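Local coordinates for scyllo-inositol 2-dehydrogenase (NADP(+)) IolW (Bacillus subtilis subsp. subtilis, PDB 3GDO), which catalyses the reversible NADPH-dependent reduction of scyllo-inosose to scyllo-inositol and does not accept NADH in place of NADPH, at residues 147-153 with 237-243; 182-186 with 224-228. One frame throughout, in Å; residues are numbered along the deposited sequence.

Contact 1: residues 147-153 with 237-243; sequences NTYQVSY and PRYQIHG
Strands 147-152 and 239-243 run antiparallel, with Thr148-His242 and Gln150-Gln240 as hydrogen-bonded pairs and Tyr149-Ile241 and Val151-Tyr239 as non-hydrogen-bonded ones. A classic beta bulge opens the pairing: His242 O takes both Asn147 N (2.6 Å) and Thr148 N (3.2 Å). Thr148 OG1 in turn donates to Asn147 OD1. At the other end Ser152 N reaches Arg238 O, and Ser152 OG donates to Pro237 O (3.0 Å), its hydroxyl set between backbone N and carbonyl carbon (chi1 77°). Arg238, extended from CG to NE, brings NH1 over the centre of one face of the Tyr153 ring, a cation-pi contact with Arg238 CZ 4.5 Å from the ring centroid; the guanidinium stands steeply on the ring, at 76°. A water links NH1 to Ser152 O. On the Tyr149 face, Ile241 CD1 meets Tyr149 CE1 at 3.6 Å and Val151 CG2 meets Tyr239 CD1 at 3.7 Å. On the other face a water bridges Gln150 OE1 and His242 NE2, while His242 ND1 is hydrogen-bonded to Ser247 OG. In this mixed sheet of the Gfo/Idh/MocA C-terminal alpha/beta domain, helices 174-190 and 129-139 cover the Tyr149 face, the second subunit packs on Thr148, Gln150, Gln240 and His242, and strands 222-228 and 246-250 flank the pair.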
loop_
_atom_site.group_PDB
_atom_site.type_symbol
_atom_site.label_atom_id
_atom_site.label_comp_id
_atom_site.label_asym_id
_atom_site.label_seq_id
_atom_site.Cartn_x
_atom_site.Cartn_y
_atom_site.Cartn_z
ATOM N N ASN B 147 13.660 4.756 -1.267
ATOM C CA ASN B 147 12.863 5.783 -0.594
ATOM C C ASN B 147 11.516 5.241 -0.089
ATOM O O ASN B 147 10.914 5.803 0.813
ATOM C CB ASN B 147 12.683 7.023 -1.498
ATOM C CG ASN B 147 11.914 6.721 -2.775
ATOM O OD1 ASN B 147 10.706 6.424 -2.739
ATOM N ND2 ASN B 147 12.591 6.799 -3.905
ATOM N N THR B 148 11.051 4.156 -0.698
ATOM C CA THR B 148 9.761 3.564 -0.346
ATOM C C THR B 148 9.889 2.050 -0.427
ATOM O O THR B 148 10.382 1.491 -1.454
ATOM C CB THR B 148 8.623 4.034 -1.314
ATOM O OG1 THR B 148 8.556 5.452 -1.334
ATOM C CG2 THR B 148 7.266 3.540 -0.863
ATOM N N TYR B 149 9.384 1.373 0.607
ATOM C CA TYR B 149 9.558 -0.092 0.730
ATOM C C TYR B 149 8.255 -0.657 1.254
ATOM O O TYR B 149 7.908 -0.486 2.444
ATOM C CB TYR B 149 10.737 -0.404 1.701
ATOM C CG TYR B 149 11.001 -1.891 1.903
ATOM C CD1 TYR B 149 11.777 -2.623 0.990
ATOM C CD2 TYR B 149 10.508 -2.564 3.030
ATOM C CE1 TYR B 149 12.026 -3.995 1.181
ATOM C CE2 TYR B 149 10.769 -3.919 3.250
ATOM C CZ TYR B 149 11.508 -4.632 2.324
ATOM O OH TYR B 149 11.724 -5.965 2.550
ATOM N N GLN B 150 7.490 -1.269 0.363
ATOM C CA GLN B 150 6.087 -1.620 0.684
ATOM C C GLN B 150 5.917 -3.090 0.495
ATOM O O GLN B 150 6.208 -3.623 -0.593
ATOM C CB GLN B 150 5.092 -0.899 -0.238
ATOM C CG GLN B 150 5.013 0.584 0.010
ATOM C CD GLN B 150 4.083 1.307 -0.981
ATOM O OE1 GLN B 150 3.808 0.803 -2.086
ATOM N NE2 GLN B 150 3.624 2.510 -0.595
ATOM N N VAL B 151 5.479 -3.754 1.555
ATOM C CA VAL B 151 5.401 -5.223 1.533
ATOM C C VAL B 151 4.004 -5.625 1.951
ATOM O O VAL B 151 3.477 -5.109 2.970
ATOM C CB VAL B 151 6.471 -5.892 2.487
ATOM C CG1 VAL B 151 6.482 -7.377 2.295
ATOM C CG2 VAL B 151 7.856 -5.310 2.191
ATOM N N SER B 152 3.373 -6.492 1.172
ATOM C CA SER B 152 2.064 -7.011 1.636
ATOM C C SER B 152 2.036 -8.492 1.832
ATOM O O SER B 152 2.725 -9.246 1.141
ATOM C CB SER B 152 0.895 -6.559 0.760
ATOM O OG SER B 152 0.829 -7.282 -0.430
ATOM N N TYR B 153 1.248 -8.942 2.790
ATOM C CA TYR B 153 1.279 -10.360 3.163
ATOM C C TYR B 153 -0.139 -10.765 3.515
ATOM O O TYR B 153 -0.541 -10.732 4.673
ATOM C CB TYR B 153 2.177 -10.534 4.386
ATOM C CG TYR B 153 2.685 -11.941 4.660
ATOM C CD1 TYR B 153 3.816 -12.133 5.481
ATOM C CD2 TYR B 153 2.079 -13.076 4.092
ATOM C CE1 TYR B 153 4.285 -13.403 5.744
ATOM C CE2 TYR B 153 2.566 -14.355 4.330
ATOM C CZ TYR B 153 3.659 -14.504 5.180
ATOM O OH TYR B 153 4.145 -15.740 5.473
ATOM N N PRO B 237 1.193 -7.100 -5.651
ATOM C CA PRO B 237 2.587 -7.446 -5.401
ATOM C C PRO B 237 2.920 -7.623 -3.894
ATOM O O PRO B 237 2.356 -6.919 -3.010
ATOM C CB PRO B 237 3.338 -6.236 -5.902
ATOM C CG PRO B 237 2.352 -5.352 -6.589
ATOM C CD PRO B 237 1.012 -5.789 -6.291
ATOM N N ARG B 238 3.763 -8.610 -3.618
ATOM C CA ARG B 238 4.352 -8.830 -2.277
ATOM C C ARG B 238 5.301 -7.664 -1.965
ATOM O O ARG B 238 5.197 -7.050 -0.896
ATOM C CB ARG B 238 5.085 -10.168 -2.199
ATOM C CG ARG B 238 5.759 -10.405 -0.819
ATOM C CD ARG B 238 6.125 -11.868 -0.602
ATOM N NE ARG B 238 6.904 -12.105 0.637
ATOM C CZ ARG B 238 6.404 -12.546 1.797
ATOM N NH1 ARG B 238 5.081 -12.762 1.946
ATOM N NH2 ARG B 238 7.234 -12.770 2.829
ATOM N N TYR B 239 6.184 -7.347 -2.905
ATOM C CA TYR B 239 7.143 -6.227 -2.780
ATOM C C TYR B 239 6.954 -5.151 -3.827
ATOM O O TYR B 239 6.852 -5.429 -5.015
ATOM C CB TYR B 239 8.624 -6.693 -2.868
ATOM C CG TYR B 239 8.974 -7.725 -1.811
ATOM C CD1 TYR B 239 9.381 -7.319 -0.530
ATOM C CD2 TYR B 239 8.830 -9.077 -2.061
ATOM C CE1 TYR B 239 9.672 -8.245 0.460
ATOM C CE2 TYR B 239 9.105 -10.014 -1.067
ATOM C CZ TYR B 239 9.517 -9.582 0.195
ATOM O OH TYR B 239 9.783 -10.501 1.196
ATOM N N GLN B 240 6.983 -3.915 -3.366
ATOM C CA GLN B 240 7.130 -2.768 -4.230
ATOM C C GLN B 240 8.174 -1.888 -3.592
ATOM O O GLN B 240 7.961 -1.291 -2.488
ATOM C CB GLN B 240 5.798 -1.991 -4.377
ATOM C CG GLN B 240 4.643 -2.830 -4.942
ATOM C CD GLN B 240 3.272 -2.135 -4.858
ATOM O OE1 GLN B 240 3.009 -1.158 -5.545
ATOM N NE2 GLN B 240 2.388 -2.679 -4.023
ATOM N N ILE B 241 9.302 -1.775 -4.289
ATOM C CA ILE B 241 10.435 -1.043 -3.743
ATOM C C ILE B 241 10.934 0.028 -4.707
ATOM O O ILE B 241 11.307 -0.305 -5.842
ATOM C CB ILE B 241 11.610 -2.000 -3.421
ATOM C CG1 ILE B 241 11.149 -3.214 -2.609
ATOM C CG2 ILE B 241 12.722 -1.228 -2.673
ATOM C CD1 ILE B 241 12.245 -4.296 -2.441
ATOM N N HIS B 242 10.981 1.276 -4.249
ATOM C CA HIS B 242 11.356 2.421 -5.090
ATOM C C HIS B 242 12.590 3.113 -4.556
ATOM O O HIS B 242 12.620 3.537 -3.375
ATOM C CB HIS B 242 10.207 3.441 -5.198
ATOM C CG HIS B 242 8.890 2.807 -5.512
ATOM N ND1 HIS B 242 8.706 2.013 -6.623
ATOM C CD2 HIS B 242 7.692 2.844 -4.860
ATOM C CE1 HIS B 242 7.464 1.548 -6.623
ATOM N NE2 HIS B 242 6.832 2.022 -5.557
ATOM N N GLY B 243 13.600 3.232 -5.417
ATOM C CA GLY B 243 14.842 3.973 -5.103
ATOM C C GLY B 243 15.087 5.160 -6.034
ATOM O O GLY B 243 14.215 5.501 -6.847
HETATM O O HOH W 1 4.246 2.278 -4.557
HETATM O O HOH W 2 2.979 -12.006 0.256
#

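Contact 2: residues 182-186 with 224-228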
loop_
_atom_site.group_PDB
_atom_site.type_symbol
_atom_site.label_atom_id
_atom_site.label_comp_id
_atom_site.label_asym_id
_atom_site.label_seq_id
_atom_site.Cartn_x
_atom_site.Cartn_y
_atom_site.Cartn_z
ATOM N N ILE B 182 7.990 -10.073 7.917
ATOM C CA ILE B 182 8.305 -8.972 7.001
ATOM C C ILE B 182 8.879 -7.768 7.753
ATOM O O ILE B 182 9.622 -6.965 7.189
ATOM C CB ILE B 182 7.084 -8.634 6.064
ATOM C CG1 ILE B 182 5.827 -8.259 6.867
ATOM C CG2 ILE B 182 6.763 -9.848 5.168
ATOM C CD1 ILE B 182 4.690 -7.633 5.945
ATOM N N ILE B 183 8.566 -7.692 9.055
ATOM C CA ILE B 183 9.218 -6.766 9.968
ATOM C C ILE B 183 10.713 -7.130 10.100
ATOM O O ILE B 183 11.585 -6.260 10.027
ATOM C CB ILE B 183 8.532 -6.785 11.343
ATOM C CG1 ILE B 183 7.181 -6.070 11.271
ATOM C CG2 ILE B 183 9.426 -6.131 12.445
ATOM C CD1 ILE B 183 6.296 -6.300 12.554
ATOM N N ASP B 184 11.008 -8.411 10.259
ATOM C CA ASP B 184 12.395 -8.857 10.437
ATOM C C ASP B 184 13.207 -8.483 9.204
ATOM O O ASP B 184 14.373 -8.002 9.301
ATOM C CB ASP B 184 12.472 -10.385 10.683
ATOM C CG ASP B 184 13.930 -10.905 10.767
ATOM O OD1 ASP B 184 14.600 -10.628 11.784
ATOM O OD2 ASP B 184 14.417 -11.595 9.812
ATOM N N GLN B 185 12.595 -8.698 8.039
ATOM C CA GLN B 185 13.259 -8.406 6.772
ATOM C C GLN B 185 13.589 -6.921 6.703
ATOM O O GLN B 185 14.709 -6.529 6.328
ATOM C CB GLN B 185 12.357 -8.792 5.614
ATOM C CG GLN B 185 12.289 -10.302 5.400
ATOM C CD GLN B 185 11.449 -10.717 4.191
ATOM O OE1 GLN B 185 10.624 -9.959 3.698
ATOM N NE2 GLN B 185 11.676 -11.923 3.708
ATOM N N THR B 186 12.611 -6.104 7.098
ATOM C CA THR B 186 12.755 -4.646 7.066
ATOM C C THR B 186 13.847 -4.180 8.017
ATOM O O THR B 186 14.659 -3.298 7.652
ATOM C CB THR B 186 11.435 -3.900 7.403
ATOM O OG1 THR B 186 10.357 -4.459 6.624
ATOM C CG2 THR B 186 11.570 -2.438 7.102
ATOM N N ALA B 224 8.698 2.731 5.193
ATOM C CA ALA B 224 8.552 1.281 5.037
ATOM C C ALA B 224 7.126 1.009 5.441
ATOM O O ALA B 224 6.702 1.442 6.535
ATOM C CB ALA B 224 9.542 0.515 5.939
ATOM N N ILE B 225 6.368 0.334 4.564
ATOM C CA ILE B 225 4.935 0.154 4.805
ATOM C C ILE B 225 4.701 -1.350 4.794
ATOM O O ILE B 225 5.009 -1.990 3.787
ATOM C CB ILE B 225 4.052 0.788 3.681
ATOM C CG1 ILE B 225 4.335 2.284 3.424
ATOM C CG2 ILE B 225 2.541 0.436 3.888
ATOM C CD1 ILE B 225 4.208 3.192 4.567
ATOM N N LEU B 226 4.156 -1.912 5.877
ATOM C CA LEU B 226 4.017 -3.377 5.980
ATOM C C LEU B 226 2.594 -3.675 6.359
ATOM O O LEU B 226 2.082 -3.131 7.356
ATOM C CB LEU B 226 4.946 -3.969 7.045
ATOM C CG LEU B 226 6.419 -3.601 6.932
ATOM C CD1 LEU B 226 7.133 -3.928 8.259
ATOM C CD2 LEU B 226 7.054 -4.344 5.768
ATOM N N TYR B 227 1.930 -4.483 5.528
ATOM C CA TYR B 227 0.500 -4.655 5.697
ATOM C C TYR B 227 0.053 -6.018 5.256
ATOM O O TYR B 227 0.746 -6.703 4.483
ATOM C CB TYR B 227 -0.274 -3.535 4.982
ATOM C CG TYR B 227 -0.187 -3.549 3.482
ATOM C CD1 TYR B 227 -1.141 -4.244 2.725
ATOM C CD2 TYR B 227 0.858 -2.859 2.804
ATOM C CE1 TYR B 227 -1.079 -4.254 1.353
ATOM C CE2 TYR B 227 0.929 -2.871 1.396
ATOM C CZ TYR B 227 -0.054 -3.567 0.683
ATOM O OH TYR B 227 -0.041 -3.608 -0.696
ATOM N N GLY B 228 -1.115 -6.401 5.731
ATOM C CA GLY B 228 -1.611 -7.754 5.552
ATOM C C GLY B 228 -3.076 -7.787 5.914
ATOM O O GLY B 228 -3.469 -7.245 6.964
#
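Leu226 reaches from strand 224-228 to the face of helix 182-186 and meets Ile182, Ile183 and Thr186; the axes of the two short segments run nearly antiparallel, 9.7 Å apart at their closest. Among the apolar contacts, Leu226 offers CB to Ile182 and CD1 to Ile183. Ile182 and Leu226 point in opposing directions and overlap flank to flank, Ile182 CD1 3.8 Å from Leu226 CB. That methyl gets there with chi1 58° tucking CG1 over the helix backbone and the chain then extending toward the strand. Ile183 runs perpendicular to Leu226, its CG1 lying 3.7 Å from Leu226 CD1. One turn on from Ile182, Thr186 CG2 packs methyl to methyl on Ala224 CB at 3.8 Å.

The polar component stays within the helix. Thr186 OG1 donates to Ile182 O (2.7 Å), coming in 21° out of the carbonyl plane, and the same oxygen accepts Thr186 N at 3.1 Å. Thus one carbonyl carries two bonds from one residue. Both Leu226 methyls pack against the hydroxyl oxygen, Thr186 OG1 lying 3.4 Å from Leu226 CD2.

No hydrogen bond joins helix to strand. Their hold on each other is therefore van der Waals in kind, a buried, largely aliphatic layer between helix 174-190 and the sheet of the C-terminal alpha/beta domain: the same chi1 (-48°) that turns the Thr186 hydroxyl to Ile182 O puts CG2 against Ala224 CB, and the proton is spent inside the helix.

How the contacts relate
After the N-terminal Rossmann domain and helix 129-139, the chain lays down strand 146-152, enters helix 174-190, and returns to the sheet through strands 195-201, 212-219 and 222-228 before strand 239-243. Contact 2 closes the loop from helix 174-190 to strand 222-228, and contact 1 closes the wider one from 147-153 to 237-243, so contact 2 is nested inside contact 1. Strand 146-152 lies between 222-228 and 239-243 in the mixed sheet, joined to 222-228 by backbone hydrogen bonds such as Ile225 N to Tyr149 O (2.7 Å). The helix also reaches contact 1 directly: Tyr239 OH and Gln185 OE1 probably hydrogen-bond. Together the contacts tie helix 174-190 to three adjacent strands, whose opposite face reaches the second subunit.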